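Local coordinates for protein anaphase-promoting complex subunit CUT9 (PDB 2XPI) that serves as a homodimeric TPR subunit of the anaphase-promoting complex, the E3 ubiquitin ligase that controls progress through mitosis and G1, and binds the small subunit Hcn1, at residues A[318-323]-A[507-511]; A[519-524]-A[538-542]; A[371-377]-A[402-406]; A[88-92]-A[119-123]. The contacts are given in a common frame with arbitrary orientation. Residue numbers count along the deposited sequence, not the author numbering.

Contact 1: A[318-323]-A[507-511]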
loop_
_atom_site.group_PDB
_atom_site.type_symbol
_atom_site.label_atom_id
_atom_site.label_comp_id
_atom_site.label_asym_id
_atom_site.label_seq_id
_atom_site.Cartn_x
_atom_site.Cartn_y
_atom_site.Cartn_z
ATOM N N ARG A 318 12.395 -0.207 -39.125
ATOM C CA ARG A 318 12.895 0.358 -40.387
ATOM C C ARG A 318 14.091 1.282 -40.168
ATOM O O ARG A 318 14.587 1.891 -41.101
ATOM C CB ARG A 318 11.801 1.169 -41.086
ATOM C CG ARG A 318 10.681 0.372 -41.720
ATOM C CD ARG A 318 9.497 1.291 -42.046
ATOM N NE ARG A 318 8.236 0.551 -42.165
ATOM C CZ ARG A 318 7.026 1.113 -42.273
ATOM N NH1 ARG A 318 6.894 2.436 -42.271
ATOM N NH2 ARG A 318 5.940 0.349 -42.383
ATOM N N SER A 319 14.522 1.426 -38.926
ATOM C CA SER A 319 15.667 2.278 -38.624
ATOM C C SER A 319 15.452 3.760 -38.957
ATOM O O SER A 319 16.410 4.487 -39.258
ATOM C CB SER A 319 16.918 1.759 -39.331
ATOM O OG SER A 319 17.166 0.415 -38.963
ATOM N N ARG A 320 14.203 4.212 -38.898
ATOM C CA ARG A 320 13.914 5.625 -39.056
ATOM C C ARG A 320 13.938 6.261 -37.671
ATOM O O ARG A 320 12.897 6.560 -37.092
ATOM C CB ARG A 320 12.545 5.809 -39.685
ATOM C CG ARG A 320 12.297 4.920 -40.884
ATOM C CD ARG A 320 12.668 5.626 -42.164
ATOM N NE ARG A 320 11.930 6.873 -42.307
ATOM C CZ ARG A 320 12.372 7.926 -42.983
ATOM N NH1 ARG A 320 13.560 7.873 -43.573
ATOM N NH2 ARG A 320 11.629 9.029 -43.068
ATOM N N PHE A 321 15.135 6.476 -37.147
ATOM C CA PHE A 321 15.281 6.896 -35.769
ATOM C C PHE A 321 14.834 8.328 -35.434
ATOM O O PHE A 321 14.451 8.594 -34.299
ATOM C CB PHE A 321 16.711 6.648 -35.294
ATOM C CG PHE A 321 17.155 5.219 -35.440
ATOM C CD1 PHE A 321 16.542 4.209 -34.710
ATOM C CD2 PHE A 321 18.206 4.887 -36.293
ATOM C CE1 PHE A 321 16.951 2.890 -34.844
ATOM C CE2 PHE A 321 18.629 3.563 -36.429
ATOM C CZ PHE A 321 18.007 2.567 -35.714
ATOM N N ILE A 322 14.901 9.252 -36.386
ATOM C CA ILE A 322 14.445 10.618 -36.143
ATOM C C ILE A 322 12.937 10.584 -36.046
ATOM O O ILE A 322 12.329 11.253 -35.202
ATOM C CB ILE A 322 14.814 11.558 -37.303
ATOM C CG1 ILE A 322 16.324 11.555 -37.553
ATOM C CG2 ILE A 322 14.325 12.978 -37.041
ATOM C CD1 ILE A 322 16.702 12.216 -38.868
ATOM N N ASP A 323 12.323 9.790 -36.914
ATOM C CA ASP A 323 10.877 9.636 -36.876
ATOM C C ASP A 323 10.399 9.078 -35.541
ATOM O O ASP A 323 9.467 9.626 -34.945
ATOM C CB ASP A 323 10.386 8.788 -38.045
ATOM C CG ASP A 323 10.577 9.488 -39.376
ATOM O OD1 ASP A 323 10.760 10.729 -39.357
ATOM O OD2 ASP A 323 10.559 8.810 -40.432
ATOM N N LYS A 507 18.351 4.949 -47.018
ATOM C CA LYS A 507 16.910 5.095 -46.815
ATOM C C LYS A 507 16.536 5.291 -45.340
ATOM O O LYS A 507 15.483 5.853 -45.024
ATOM C CB LYS A 507 16.170 3.875 -47.378
ATOM C CG LYS A 507 16.555 3.510 -48.808
ATOM C CD LYS A 507 15.955 2.167 -49.210
ATOM C CE LYS A 507 16.713 1.524 -50.374
ATOM N NZ LYS A 507 16.485 0.041 -50.459
ATOM N N THR A 508 17.393 4.830 -44.437
ATOM C CA THR A 508 17.109 4.963 -43.019
ATOM C C THR A 508 17.580 6.315 -42.500
ATOM O O THR A 508 17.940 7.191 -43.276
ATOM C CB THR A 508 17.773 3.849 -42.208
ATOM O OG1 THR A 508 19.151 4.177 -41.984
ATOM C CG2 THR A 508 17.660 2.515 -42.945
ATOM N N GLN A 509 17.574 6.479 -41.183
ATOM C CA GLN A 509 17.945 7.744 -40.566
ATOM C C GLN A 509 19.001 7.485 -39.516
ATOM O O GLN A 509 19.039 8.153 -38.482
ATOM C CB GLN A 509 16.726 8.435 -39.933
ATOM C CG GLN A 509 15.559 8.632 -40.888
ATOM C CD GLN A 509 14.329 9.209 -40.204
ATOM O OE1 GLN A 509 13.774 10.216 -40.641
ATOM N NE2 GLN A 509 13.902 8.574 -39.127
ATOM N N SER A 510 19.862 6.510 -39.782
ATOM C CA SER A 510 20.880 6.111 -38.813
ATOM C C SER A 510 22.091 7.019 -38.812
ATOM O O SER A 510 22.485 7.556 -39.850
ATOM C CB SER A 510 21.321 4.670 -39.060
ATOM O OG SER A 510 21.101 4.309 -40.412
ATOM N N ASN A 511 22.667 7.195 -37.629
ATOM C CA ASN A 511 23.954 7.857 -37.464
ATOM C C ASN A 511 24.948 7.288 -38.499
ATOM O O ASN A 511 25.195 6.079 -38.547
ATOM C CB ASN A 511 24.416 7.632 -36.021
ATOM C CG ASN A 511 25.762 8.266 -35.712
ATOM O OD1 ASN A 511 26.371 7.969 -34.674
ATOM N ND2 ASN A 511 26.237 9.138 -36.604
#

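Contact 2: A[519-524]-A[538-542]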
loop_
_atom_site.group_PDB
_atom_site.type_symbol
_atom_site.label_atom_id
_atom_site.label_comp_id
_atom_site.label_asym_id
_atom_site.label_seq_id
_atom_site.Cartn_x
_atom_site.Cartn_y
_atom_site.Cartn_z
ATOM N N TRP A 519 31.794 0.310 -45.448
ATOM C CA TRP A 519 32.531 0.854 -46.583
ATOM C C TRP A 519 33.903 0.209 -46.679
ATOM O O TRP A 519 34.300 -0.280 -47.732
ATOM C CB TRP A 519 32.694 2.361 -46.434
ATOM C CG TRP A 519 31.533 3.137 -46.933
ATOM C CD1 TRP A 519 30.633 3.838 -46.184
ATOM C CD2 TRP A 519 31.124 3.283 -48.301
ATOM N NE1 TRP A 519 29.696 4.424 -47.004
ATOM C CE2 TRP A 519 29.980 4.105 -48.307
ATOM C CE3 TRP A 519 31.622 2.809 -49.521
ATOM C CZ2 TRP A 519 29.315 4.456 -49.488
ATOM C CZ3 TRP A 519 30.964 3.170 -50.701
ATOM C CH2 TRP A 519 29.821 3.982 -50.669
ATOM N N ALA A 520 34.631 0.207 -45.568
ATOM C CA ALA A 520 35.932 -0.437 -45.549
ATOM C C ALA A 520 35.744 -1.916 -45.846
ATOM O O ALA A 520 36.529 -2.483 -46.589
ATOM C CB ALA A 520 36.628 -0.225 -44.230
ATOM N N ASN A 521 34.698 -2.537 -45.301
ATOM C CA ASN A 521 34.411 -3.928 -45.652
ATOM C C ASN A 521 34.310 -4.132 -47.166
ATOM O O ASN A 521 34.929 -5.028 -47.731
ATOM C CB ASN A 521 33.129 -4.442 -44.978
ATOM C CG ASN A 521 33.297 -4.679 -43.487
ATOM O OD1 ASN A 521 34.408 -4.633 -42.956
ATOM N ND2 ASN A 521 32.188 -4.939 -42.801
ATOM N N LEU A 522 33.516 -3.304 -47.820
ATOM C CA LEU A 522 33.355 -3.390 -49.259
ATOM C C LEU A 522 34.715 -3.211 -49.925
ATOM O O LEU A 522 35.036 -3.893 -50.896
ATOM C CB LEU A 522 32.404 -2.299 -49.717
ATOM C CG LEU A 522 32.082 -2.200 -51.194
ATOM C CD1 LEU A 522 31.219 -3.370 -51.623
ATOM C CD2 LEU A 522 31.379 -0.867 -51.441
ATOM N N GLY A 523 35.522 -2.297 -49.390
ATOM C CA GLY A 523 36.884 -2.113 -49.862
ATOM C C GLY A 523 37.774 -3.340 -49.733
ATOM O O GLY A 523 38.635 -3.571 -50.578
ATOM N N HIS A 524 37.579 -4.122 -48.670
ATOM C CA HIS A 524 38.349 -5.350 -48.439
ATOM C C HIS A 524 37.917 -6.474 -49.377
ATOM O O HIS A 524 38.731 -7.282 -49.803
ATOM C CB HIS A 524 38.226 -5.817 -46.986
ATOM C CG HIS A 524 39.191 -5.158 -46.053
ATOM N ND1 HIS A 524 38.794 -4.287 -45.062
ATOM C CD2 HIS A 524 40.538 -5.232 -45.966
ATOM C CE1 HIS A 524 39.851 -3.857 -44.402
ATOM N NE2 HIS A 524 40.924 -4.421 -44.927
ATOM N N ALA A 538 36.371 2.844 -51.909
ATOM C CA ALA A 538 35.571 2.373 -50.774
ATOM C C ALA A 538 36.299 2.514 -49.442
ATOM O O ALA A 538 35.700 2.928 -48.453
ATOM C CB ALA A 538 35.130 0.941 -50.975
ATOM N N LEU A 539 37.583 2.164 -49.419
ATOM C CA LEU A 539 38.389 2.279 -48.208
ATOM C C LEU A 539 38.394 3.710 -47.762
ATOM O O LEU A 539 38.413 3.991 -46.568
ATOM C CB LEU A 539 39.847 1.864 -48.450
ATOM C CG LEU A 539 40.262 0.413 -48.219
ATOM C CD1 LEU A 539 39.564 -0.158 -46.987
ATOM C CD2 LEU A 539 39.924 -0.383 -49.423
ATOM N N ASN A 540 38.411 4.606 -48.745
ATOM C CA ASN A 540 38.485 6.037 -48.512
ATOM C C ASN A 540 37.235 6.537 -47.838
ATOM O O ASN A 540 37.287 7.377 -46.935
ATOM C CB ASN A 540 38.657 6.789 -49.837
ATOM C CG ASN A 540 40.086 6.787 -50.322
ATOM O OD1 ASN A 540 40.965 6.231 -49.670
ATOM N ND2 ASN A 540 40.330 7.413 -51.474
ATOM N N GLN A 541 36.104 6.034 -48.319
ATOM C CA GLN A 541 34.816 6.463 -47.833
ATOM C C GLN A 541 34.672 5.889 -46.422
ATOM O O GLN A 541 34.017 6.475 -45.562
ATOM C CB GLN A 541 33.718 5.993 -48.786
ATOM C CG GLN A 541 32.306 6.327 -48.335
ATOM C CD GLN A 541 31.914 7.745 -48.682
ATOM O OE1 GLN A 541 32.377 8.285 -49.693
ATOM N NE2 GLN A 541 31.064 8.365 -47.846
ATOM N N GLY A 542 35.319 4.755 -46.175
ATOM C CA GLY A 542 35.398 4.216 -44.832
ATOM C C GLY A 542 36.126 5.201 -43.938
ATOM O O GLY A 542 35.580 5.702 -42.963
#

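Contact 3: A[371-377]-A[402-406]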
loop_
_atom_site.group_PDB
_atom_site.type_symbol
_atom_site.label_atom_id
_atom_site.label_comp_id
_atom_site.label_asym_id
_atom_site.label_seq_id
_atom_site.Cartn_x
_atom_site.Cartn_y
_atom_site.Cartn_z
ATOM N N GLU A 371 12.005 2.513 -8.207
ATOM C CA GLU A 371 11.570 1.141 -7.996
ATOM C C GLU A 371 11.179 0.460 -9.304
ATOM O O GLU A 371 10.743 -0.690 -9.297
ATOM C CB GLU A 371 10.410 1.094 -6.984
ATOM C CG GLU A 371 9.032 1.479 -7.548
ATOM C CD GLU A 371 8.911 2.959 -7.946
ATOM O OE1 GLU A 371 9.725 3.785 -7.468
ATOM O OE2 GLU A 371 7.989 3.294 -8.738
ATOM N N LYS A 372 11.333 1.174 -10.418
ATOM C CA LYS A 372 11.000 0.641 -11.735
ATOM C C LYS A 372 12.261 0.237 -12.480
ATOM O O LYS A 372 13.231 0.991 -12.503
ATOM C CB LYS A 372 10.259 1.686 -12.578
ATOM C CG LYS A 372 8.980 2.246 -11.972
ATOM C CD LYS A 372 7.970 1.156 -11.657
ATOM C CE LYS A 372 7.446 0.493 -12.925
ATOM N NZ LYS A 372 6.685 -0.771 -12.640
ATOM N N ALA A 373 12.221 -0.941 -13.101
ATOM C CA ALA A 373 13.311 -1.460 -13.947
ATOM C C ALA A 373 13.679 -0.541 -15.113
ATOM O O ALA A 373 14.850 -0.441 -15.472
ATOM C CB ALA A 373 12.967 -2.844 -14.480
ATOM N N VAL A 374 12.694 0.124 -15.711
ATOM C CA VAL A 374 13.005 1.064 -16.781
ATOM C C VAL A 374 13.972 2.120 -16.297
ATOM O O VAL A 374 14.821 2.574 -17.055
ATOM C CB VAL A 374 11.785 1.846 -17.289
ATOM C CG1 VAL A 374 11.793 1.873 -18.818
ATOM C CG2 VAL A 374 10.502 1.276 -16.733
ATOM N N THR A 375 13.816 2.546 -15.048
ATOM C CA THR A 375 14.662 3.610 -14.529
ATOM C C THR A 375 16.121 3.245 -14.693
ATOM O O THR A 375 16.929 4.068 -15.114
ATOM C CB THR A 375 14.372 3.914 -13.067
ATOM O OG1 THR A 375 13.126 4.603 -12.999
ATOM C CG2 THR A 375 15.461 4.808 -12.476
ATOM N N TRP A 376 16.451 1.997 -14.391
ATOM C CA TRP A 376 17.843 1.580 -14.437
ATOM C C TRP A 376 18.306 1.163 -15.832
ATOM O O TRP A 376 19.490 1.183 -16.109
ATOM C CB TRP A 376 18.131 0.564 -13.344
ATOM C CG TRP A 376 17.653 1.118 -12.022
ATOM C CD1 TRP A 376 16.490 0.819 -11.389
ATOM C CD2 TRP A 376 18.290 2.123 -11.228
ATOM N NE1 TRP A 376 16.373 1.542 -10.234
ATOM C CE2 TRP A 376 17.463 2.358 -10.113
ATOM C CE3 TRP A 376 19.482 2.841 -11.343
ATOM C CZ2 TRP A 376 17.793 3.268 -9.116
ATOM C CZ3 TRP A 376 19.807 3.756 -10.351
ATOM C CH2 TRP A 376 18.971 3.952 -9.250
ATOM N N LEU A 377 17.363 0.848 -16.715
ATOM C CA LEU A 377 17.661 0.717 -18.139
ATOM C C LEU A 377 18.208 2.043 -18.629
ATOM O O LEU A 377 19.178 2.080 -19.372
ATOM C CB LEU A 377 16.397 0.368 -18.918
ATOM C CG LEU A 377 16.352 -0.287 -20.316
ATOM C CD1 LEU A 377 15.704 0.641 -21.308
ATOM C CD2 LEU A 377 17.666 -0.834 -20.854
ATOM N N MET A 402 15.575 -6.652 -11.368
ATOM C CA MET A 402 14.329 -6.071 -10.888
ATOM C C MET A 402 13.129 -6.568 -11.681
ATOM O O MET A 402 12.039 -6.707 -11.130
ATOM C CB MET A 402 14.380 -4.554 -10.983
ATOM C CG MET A 402 15.021 -3.880 -9.795
ATOM S SD MET A 402 14.955 -2.092 -9.954
ATOM C CE MET A 402 16.527 -1.868 -10.745
ATOM N N ASP A 403 13.337 -6.815 -12.974
ATOM C CA ASP A 403 12.312 -7.374 -13.844
ATOM C C ASP A 403 12.926 -8.316 -14.881
ATOM O O ASP A 403 13.233 -7.919 -16.013
ATOM C CB ASP A 403 11.506 -6.270 -14.529
ATOM C CG ASP A 403 10.330 -6.821 -15.326
ATOM O OD1 ASP A 403 10.198 -8.072 -15.402
ATOM O OD2 ASP A 403 9.538 -6.002 -15.866
ATOM N N PRO A 404 13.093 -9.583 -14.493
ATOM C CA PRO A 404 13.739 -10.606 -15.314
ATOM C C PRO A 404 13.023 -10.807 -16.634
ATOM O O PRO A 404 13.548 -11.460 -17.529
ATOM C CB PRO A 404 13.613 -11.871 -14.465
ATOM C CG PRO A 404 13.331 -11.407 -13.068
ATOM C CD PRO A 404 12.624 -10.106 -13.191
ATOM N N GLN A 405 11.822 -10.274 -16.755
ATOM C CA GLN A 405 11.062 -10.404 -17.997
ATOM C C GLN A 405 11.332 -9.238 -18.962
ATOM O O GLN A 405 10.874 -9.238 -20.111
ATOM C CB GLN A 405 9.570 -10.514 -17.685
ATOM C CG GLN A 405 8.950 -11.843 -18.098
ATOM C CD GLN A 405 9.503 -13.031 -17.340
ATOM O OE1 GLN A 405 9.836 -12.939 -16.163
ATOM N NE2 GLN A 405 9.594 -14.163 -18.015
ATOM N N PHE A 406 12.108 -8.265 -18.484
ATOM C CA PHE A 406 12.394 -7.031 -19.206
ATOM C C PHE A 406 13.481 -7.181 -20.278
ATOM O O PHE A 406 14.675 -7.035 -20.000
ATOM C CB PHE A 406 12.816 -5.955 -18.202
ATOM C CG PHE A 406 12.679 -4.559 -18.726
ATOM C CD1 PHE A 406 11.629 -4.225 -19.577
ATOM C CD2 PHE A 406 13.586 -3.584 -18.371
ATOM C CE1 PHE A 406 11.499 -2.934 -20.067
ATOM C CE2 PHE A 406 13.458 -2.307 -18.850
ATOM C CZ PHE A 406 12.417 -1.976 -19.701
#

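Contact 4: A[88-92]-A[119-123]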
loop_
_atom_site.group_PDB
_atom_site.type_symbol
_atom_site.label_atom_id
_atom_site.label_comp_id
_atom_site.label_asym_id
_atom_site.label_seq_id
_atom_site.Cartn_x
_atom_site.Cartn_y
_atom_site.Cartn_z
ATOM N N ARG A 88 -26.658 0.671 1.346
ATOM C CA ARG A 88 -25.853 0.231 0.230
ATOM C C ARG A 88 -25.402 1.356 -0.690
ATOM O O ARG A 88 -24.229 1.437 -1.020
ATOM C CB ARG A 88 -26.599 -0.821 -0.561
ATOM C CG ARG A 88 -26.799 -2.083 0.201
ATOM C CD ARG A 88 -27.565 -3.009 -0.655
ATOM N NE ARG A 88 -27.800 -4.277 0.003
ATOM C CZ ARG A 88 -28.980 -4.870 0.006
ATOM N NH1 ARG A 88 -29.997 -4.282 -0.612
ATOM N NH2 ARG A 88 -29.141 -6.031 0.621
ATOM N N LEU A 89 -26.318 2.214 -1.117
ATOM C CA LEU A 89 -25.913 3.400 -1.858
ATOM C C LEU A 89 -24.810 4.146 -1.121
ATOM O O LEU A 89 -23.822 4.586 -1.715
ATOM C CB LEU A 89 -27.087 4.327 -2.045
ATOM C CG LEU A 89 -27.889 4.164 -3.337
ATOM C CD1 LEU A 89 -27.596 2.868 -4.066
ATOM C CD2 LEU A 89 -29.395 4.344 -3.055
ATOM N N TRP A 90 -24.981 4.268 0.188
ATOM C CA TRP A 90 -24.046 5.005 1.024
ATOM C C TRP A 90 -22.694 4.294 1.110
ATOM O O TRP A 90 -21.652 4.912 0.935
ATOM C CB TRP A 90 -24.660 5.212 2.411
ATOM C CG TRP A 90 -23.799 5.911 3.396
ATOM C CD1 TRP A 90 -22.666 6.621 3.140
ATOM C CD2 TRP A 90 -23.999 5.967 4.814
ATOM N NE1 TRP A 90 -22.142 7.114 4.312
ATOM C CE2 TRP A 90 -22.942 6.724 5.356
ATOM C CE3 TRP A 90 -24.980 5.462 5.676
ATOM C CZ2 TRP A 90 -22.833 6.988 6.718
ATOM C CZ3 TRP A 90 -24.865 5.720 7.035
ATOM C CH2 TRP A 90 -23.797 6.473 7.539
ATOM N N ARG A 91 -22.711 2.998 1.392
ATOM C CA ARG A 91 -21.486 2.214 1.412
ATOM C C ARG A 91 -20.791 2.327 0.064
ATOM O O ARG A 91 -19.593 2.567 -0.010
ATOM C CB ARG A 91 -21.806 0.760 1.695
ATOM C CG ARG A 91 -20.675 -0.167 1.413
ATOM C CD ARG A 91 -21.211 -1.586 1.322
ATOM N NE ARG A 91 -22.056 -1.770 0.147
ATOM C CZ ARG A 91 -22.927 -2.761 0.011
ATOM N NH1 ARG A 91 -23.057 -3.636 0.989
ATOM N NH2 ARG A 91 -23.669 -2.867 -1.093
ATOM N N HIS A 92 -21.553 2.196 -1.011
ATOM C CA HIS A 92 -20.959 2.217 -2.338
ATOM C C HIS A 92 -20.198 3.510 -2.615
ATOM O O HIS A 92 -19.089 3.501 -3.162
ATOM C CB HIS A 92 -22.031 2.037 -3.392
ATOM C CG HIS A 92 -21.515 1.503 -4.682
ATOM N ND1 HIS A 92 -20.935 0.254 -4.787
ATOM C CD2 HIS A 92 -21.509 2.029 -5.927
ATOM C CE1 HIS A 92 -20.589 0.037 -6.041
ATOM N NE2 HIS A 92 -20.926 1.099 -6.753
ATOM N N ASP A 119 -23.611 -8.418 0.120
ATOM C CA ASP A 119 -23.166 -7.454 1.111
ATOM C C ASP A 119 -21.844 -7.854 1.745
ATOM O O ASP A 119 -21.001 -7.001 2.007
ATOM C CB ASP A 119 -24.270 -7.195 2.139
ATOM C CG ASP A 119 -25.453 -6.498 1.515
ATOM O OD1 ASP A 119 -25.219 -5.730 0.551
ATOM O OD2 ASP A 119 -26.604 -6.733 1.945
ATOM N N ALA A 120 -21.662 -9.152 1.965
ATOM C CA ALA A 120 -20.378 -9.690 2.399
ATOM C C ALA A 120 -19.302 -9.376 1.368
ATOM O O ALA A 120 -18.179 -9.012 1.719
ATOM C CB ALA A 120 -20.477 -11.183 2.593
ATOM N N PHE A 121 -19.632 -9.533 0.093
ATOM C CA PHE A 121 -18.685 -9.207 -0.956
ATOM C C PHE A 121 -18.209 -7.759 -0.860
ATOM O O PHE A 121 -17.010 -7.475 -0.832
ATOM C CB PHE A 121 -19.307 -9.415 -2.335
ATOM C CG PHE A 121 -18.485 -8.842 -3.445
ATOM C CD1 PHE A 121 -17.346 -9.504 -3.898
ATOM C CD2 PHE A 121 -18.823 -7.628 -4.021
ATOM C CE1 PHE A 121 -16.561 -8.970 -4.928
ATOM C CE2 PHE A 121 -18.040 -7.077 -5.055
ATOM C CZ PHE A 121 -16.904 -7.753 -5.502
ATOM N N TRP A 122 -19.165 -6.842 -0.827
ATOM C CA TRP A 122 -18.845 -5.425 -0.873
ATOM C C TRP A 122 -18.107 -4.971 0.376
ATOM O O TRP A 122 -17.249 -4.078 0.306
ATOM C CB TRP A 122 -20.108 -4.601 -1.127
ATOM C CG TRP A 122 -20.549 -4.682 -2.561
ATOM C CD1 TRP A 122 -21.698 -5.259 -3.049
ATOM C CD2 TRP A 122 -19.823 -4.209 -3.698
ATOM N NE1 TRP A 122 -21.736 -5.141 -4.415
ATOM C CE2 TRP A 122 -20.596 -4.500 -4.839
ATOM C CE3 TRP A 122 -18.591 -3.559 -3.863
ATOM C CZ2 TRP A 122 -20.180 -4.158 -6.134
ATOM C CZ3 TRP A 122 -18.177 -3.221 -5.161
ATOM C CH2 TRP A 122 -18.971 -3.524 -6.272
ATOM N N LEU A 123 -18.420 -5.606 1.506
ATOM C CA LEU A 123 -17.723 -5.319 2.756
ATOM C C LEU A 123 -16.287 -5.813 2.627
ATOM O O LEU A 123 -15.333 -5.110 2.976
ATOM C CB LEU A 123 -18.402 -6.024 3.921
ATOM C CG LEU A 123 -18.279 -5.400 5.313
ATOM C CD1 LEU A 123 -18.151 -6.464 6.403
ATOM C CD2 LEU A 123 -17.156 -4.380 5.416
HETATM O O HOH W 1 -21.833 -4.708 3.303
HETATM O O HOH W 2 -24.723 -5.010 -2.135
#

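Contact 1: A[318-323]-A[507-511]
Lys507 enters the contact through its backbone: its carbonyl O takes a weak hydrogen bond from Arg320 NH1 at 3.1 Å, while its side chain leads away. Thr508 follows, resting its CB 3.3 Å from Ser319 O and its CG2 3.6 Å from Arg318 O; its OG1 shares a short 2.5 Å hydrogen bond with Ser510 OG, which ties the loop to itself. Gln509, with by far the largest buried area here, points straight at the other segment. Its backbone N donates to Ser319 O at 3.0 Å and 166°, a well-formed hydrogen bond. Ser319 closes helix 305-317 with positive phi in a Schellman motif, and Arg320 is the N-cap of helix 321-334; Gln509 packs at this turn between the two helices of TPR 7. Its side chain extends along the start of helix 321-334, with CG over one face of the Arg320 guanidinium. Ser510 then brings its CA to 3.9 Å from Phe321 CD2, at the ring edge; Glu351 of helix 342-352 also touches both residues. A loop following TPR 12 thus meets an inter-helix turn 184 residues earlier, as superhelical winding allows. The well-formed bond, Gln509 N to Ser319 O, runs from main chain to main chain, whereas the Arg320 guanidinium, salt-bridged through NH2 to Asp323 OD2 (2.9 Å) in its own segment, gives Lys507 O a weak bond.

Contact 2: A[519-524]-A[538-542]
Ala538 is the central bump of this interface: its CB drops into the hollow above Gly523, 3.6 Å from Gly523 N and 3.6 Å from Trp519 O, with Leu522 CD2 at 4.2 Å closing one flank. Having no side chain, Gly523 also leaves room for Leu539, whose CD2 comes to 3.5 Å from Gly523 CA while its CD1 lies 4.0 Å from Ala520 CB. The axes of the two short segments therefore approach to 7.0 Å, running nearly antiparallel at 158°. These are helices A and B of TPR 13, the helix-turn-helix hairpin of the tetratricopeptide repeat, in which small residues let the pair nest closely. Gly542 offers a second hollow one turn on, occupied by Trp519 CB at 3.6 Å from Gly542 N. The indole lies under Gln541, whose CG stands over its five-membered ring in a CH-pi contact. Asn521 points away from helix 532-545 and hydrogen-bonds with its side chain to the backbone of Hcn1.

Contact 3: A[371-377]-A[402-406]
No hydrogen bond joins these two segments; a methionine sulfur beside an indole stands out instead, with Met402 SD 4.5 Å from the centroid of the Trp376 five-membered ring, approaching obliquely in a Met-aromatic contact. The pieces belong to TPR 9: the start of its first helix, 373-385, and the end of its second, 389-402, with the turn leading into the next repeat. Because the hairpin is antiparallel, the beginning of one helix falls beside the end of the other. Ala373 sits in the middle, its CB touching Met402 CB at 4.1 Å, Asp403 CB at 3.7 Å and Phe406 CD2 at 4.0 Å. Phe406 reaches back from the turn to lie against the helix, with CE2 3.8 Å from Leu377 CG and CZ 4.0 Å from Val374 CG1; Pro343 of helix 342-352 also packs on it, so the ring bridges TPR 9 and TPR 8. The indole NE1 of Trp376 is satisfied by Pro370 O, and Lys398 makes a cation-pi contact with its ring. What brings Phe406 round is a type I turn from Asp403, closed by Phe406 N to Asp403 O at 2.7 Å and reinforced by an Asx turn in which Gln405 N donates to Asp403 OD1 at 3.1 Å.

Contact 4: A[88-92]-A[119-123]
Arg91, Trp122 and Asp119 carry most of this contact between the first helices of TPR 1 and TPR 2, which run side by side. The segment axes stay 11.5 Å apart at 24°, so long side chains and water span the gap. Arg91 extends its guanidinium between Asp119 and Trp122: NH1 donates to Asp119 OD1 at 3.0 Å, and Trp122 CB lies over one face of the group, 3.6 Å from Arg91 CZ. Asp119 is shared with Arg88, whose NE and NH2 grip OD1 and OD2 of its carboxylate at 3.0 and 2.9 Å, making a salt-bridge network of two arginines on one acid; Thr114 OG1 also bonds to OD2. Trp122 meets His92 in an edge-to-face (T-shaped) pair, the imidazole edge toward the indole, its centroid 5.2 Å from that of the six-membered ring and the planes at 88°; Trp122 NE1 bonds to Ile53 O. Met96 and Leu51 of the second subunit pack on Trp122 and His92, placing the contact at the homodimer interface formed by TPR 1-7. Two waters complete the cluster: one links Arg91 NH1 to Asp119 O, each at 2.8 Å; the other accepts from Arg91 NH2 at 2.6 Å and donates to Asp119 OD1 at 2.8 Å.

In the fold
The four contacts lie at different points along one TPR superhelix. Contact 2 joins the two helices of one repeat, contact 3 joins the start of a repeat's first helix to the turn after its second, contact 4 joins neighbouring repeats, and contact 1 alone spans distant ones; contact 3 is nested in the long loop that contact 1 closes, with centres 27 Å apart. Contacts 1 and 2, 22 Å between centres and about 10 Å between nearest atoms, both touch Hcn1, whereas contact 3 meets no other chain. Contact 4, at the dimer interface, lies across the chain's centre from both Hcn1-touching contacts, its centre 56 Å from that of contact 1 and 75 Å from that of contact 2.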